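Local coordinates for hypothetical protein AF2331 (Archaeoglobus fulgidus, PDB 2FDO), which is of unknown function but forms an unusual interdigitated dimer with a new type of alpha + beta fold, at residues A[34-39]-A[51-56]. Numbering follows the deposited sequence.
Sequences TDFCKK and CFAEFA
The long antiparallel beta hairpin of strands 25-41 and 48-58 illustrates how alternating backbone pairs place neighbouring side chains on opposite faces of a sheet, with Phe52 and Lys39 meeting near its turn and Thr34 and Glu54 at the other end. Cys37 and Phe52 form a hydrogen-bonded pair: Phe52 N gives a 2.7 Å bond to Cys37 O, and Cys37 N returns one to Phe52 O. Asp35 and Glu54 occupy the next such site, joined through Glu54 N and Asp35 O, while Thr34 N reaches Glu54 O. Between them lies the non-hydrogen-bonded pair Phe36 and Ala53, where Phe36 CA also makes a CA-H...O contact with Phe52 O.

Two faces result. On one, the ring of Phe36 presents its edge, through CD1, to the Ala53 methyl at 3.8 Å, and its CZ touches Cys51 CB. On the other, the aliphatic chain of Lys39, extended beyond CG, crosses the Phe52 ring at about a right angle. Lys39 CE makes a CH-pi contact over the ring face, 4.0 Å from the Phe52 centroid. Lys39 NZ, 4.4 Å from the same centroid, adds a cation-pi contact. Cys37 SG lies obliquely to this ring and touches Phe52 CB. A leucine in place of Phe52 would probably forfeit the cation-pi partner of Lys39, leaving its ammonium end freer to swing. His2 also meets the Phe52 ring, and strand 48-58 pairs along its other edge with an antiparallel strand of the second subunit, so the hairpin's sheet continues through the dimer. At the far end, a chi1 of 55° places Thr34 OG1 between its own backbone N and carbonyl carbon, turned to Glu54. It donates to Glu54 OE1 at 2.5 Å, meeting the carboxylate on its anti side and 31° out of plane.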
loop_
_atom_site.group_PDB
_atom_site.type_symbol
_atom_site.label_atom_id
_atom_site.label_comp_id
_atom_site.label_asym_id
_atom_site.label_seq_id
_atom_site.Cartn_x
_atom_site.Cartn_y
_atom_site.Cartn_z
ATOM N N THR A 34 0.070 10.531 -3.340
ATOM C CA THR A 34 0.628 11.827 -3.678
ATOM C C THR A 34 1.204 11.884 -5.092
ATOM O O THR A 34 1.565 12.944 -5.556
ATOM C CB THR A 34 1.725 12.255 -2.655
ATOM O OG1 THR A 34 2.732 11.232 -2.573
ATOM C CG2 THR A 34 1.115 12.470 -1.294
ATOM N N ASP A 35 1.328 10.732 -5.756
ATOM C CA ASP A 35 1.806 10.669 -7.130
ATOM C C ASP A 35 1.556 9.300 -7.638
ATOM O O ASP A 35 1.512 8.360 -6.867
ATOM C CB ASP A 35 3.292 10.919 -7.226
ATOM C CG ASP A 35 3.699 11.483 -8.605
ATOM O OD1 ASP A 35 2.921 11.373 -9.628
ATOM O OD2 ASP A 35 4.797 12.115 -8.650
ATOM N N PHE A 36 1.378 9.184 -8.942
ATOM C CA PHE A 36 1.174 7.916 -9.600
ATOM C C PHE A 36 1.565 8.073 -11.063
ATOM O O PHE A 36 1.192 9.040 -11.684
ATOM C CB PHE A 36 -0.277 7.516 -9.509
ATOM C CG PHE A 36 -0.598 6.270 -10.280
ATOM C CD1 PHE A 36 -0.622 5.035 -9.643
ATOM C CD2 PHE A 36 -0.845 6.331 -11.652
ATOM C CE1 PHE A 36 -0.882 3.888 -10.356
ATOM C CE2 PHE A 36 -1.101 5.207 -12.373
ATOM C CZ PHE A 36 -1.119 3.970 -11.728
ATOM N N CYS A 37 2.300 7.111 -11.613
ATOM C CA CYS A 37 2.767 7.165 -12.993
ATOM C C CYS A 37 3.312 5.804 -13.379
ATOM O O CYS A 37 3.384 4.914 -12.545
ATOM C CB CYS A 37 3.903 8.171 -13.138
ATOM S SG CYS A 37 5.347 7.607 -12.216
ATOM N N LYS A 38 3.735 5.683 -14.637
ATOM C CA LYS A 38 4.321 4.468 -15.196
ATOM C C LYS A 38 5.691 4.800 -15.709
ATOM O O LYS A 38 5.932 5.896 -16.173
ATOM C CB LYS A 38 3.509 3.935 -16.386
ATOM C CG LYS A 38 2.122 3.533 -16.028
ATOM C CD LYS A 38 1.721 2.299 -16.755
ATOM C CE LYS A 38 0.982 2.630 -18.014
ATOM N NZ LYS A 38 0.110 1.459 -18.346
ATOM N N LYS A 39 6.609 3.851 -15.604
ATOM C CA LYS A 39 7.956 4.047 -16.130
ATOM C C LYS A 39 8.385 2.745 -16.725
ATOM O O LYS A 39 7.887 1.666 -16.317
ATOM C CB LYS A 39 8.946 4.381 -15.021
ATOM C CG LYS A 39 8.614 5.585 -14.214
ATOM C CD LYS A 39 9.674 5.765 -13.180
ATOM C CE LYS A 39 9.198 6.567 -12.042
ATOM N NZ LYS A 39 10.330 6.566 -11.079
ATOM N N CYS A 51 3.949 0.442 -12.723
ATOM C CA CYS A 51 3.235 1.564 -12.154
ATOM C C CYS A 51 3.856 1.886 -10.829
ATOM O O CYS A 51 4.287 0.995 -10.100
ATOM C CB CYS A 51 1.778 1.254 -11.885
ATOM S SG CYS A 51 0.878 0.384 -13.169
ATOM N N PHE A 52 3.853 3.173 -10.514
ATOM C CA PHE A 52 4.467 3.663 -9.318
ATOM C C PHE A 52 3.415 4.442 -8.583
ATOM O O PHE A 52 2.803 5.366 -9.120
ATOM C CB PHE A 52 5.675 4.518 -9.707
ATOM C CG PHE A 52 6.799 3.709 -10.342
ATOM C CD1 PHE A 52 6.743 3.321 -11.701
ATOM C CD2 PHE A 52 7.903 3.294 -9.578
ATOM C CE1 PHE A 52 7.791 2.549 -12.282
ATOM C CE2 PHE A 52 8.955 2.492 -10.167
ATOM C CZ PHE A 52 8.879 2.144 -11.536
ATOM N N ALA A 53 3.164 4.043 -7.350
ATOM C CA ALA A 53 2.128 4.705 -6.576
ATOM C C ALA A 53 2.769 5.091 -5.249
ATOM O O ALA A 53 3.400 4.257 -4.586
ATOM C CB ALA A 53 0.979 3.803 -6.367
ATOM N N GLU A 54 2.634 6.363 -4.907
ATOM C CA GLU A 54 3.294 6.918 -3.771
ATOM C C GLU A 54 2.221 7.365 -2.795
ATOM O O GLU A 54 1.246 8.010 -3.206
ATOM C CB GLU A 54 4.147 8.145 -4.188
ATOM C CG GLU A 54 4.805 8.826 -2.976
ATOM C CD GLU A 54 5.569 10.085 -3.358
ATOM O OE1 GLU A 54 4.933 11.117 -3.755
ATOM O OE2 GLU A 54 6.829 10.023 -3.256
ATOM N N PHE A 55 2.437 7.083 -1.520
ATOM C CA PHE A 55 1.465 7.350 -0.491
ATOM C C PHE A 55 2.171 8.080 0.580
ATOM O O PHE A 55 3.364 7.812 0.818
ATOM C CB PHE A 55 0.868 6.050 0.148
ATOM C CG PHE A 55 0.216 5.124 -0.841
ATOM C CD1 PHE A 55 0.976 4.233 -1.571
ATOM C CD2 PHE A 55 -1.154 5.154 -1.046
ATOM C CE1 PHE A 55 0.368 3.361 -2.489
ATOM C CE2 PHE A 55 -1.752 4.294 -1.951
ATOM C CZ PHE A 55 -0.992 3.377 -2.649
ATOM N N ALA A 56 1.401 8.967 1.216
ATOM C CA ALA A 56 1.798 9.819 2.319
ATOM C C ALA A 56 1.116 9.360 3.582
ATOM O O ALA A 56 -0.034 8.891 3.567
ATOM C CB ALA A 56 1.362 11.234 2.055
#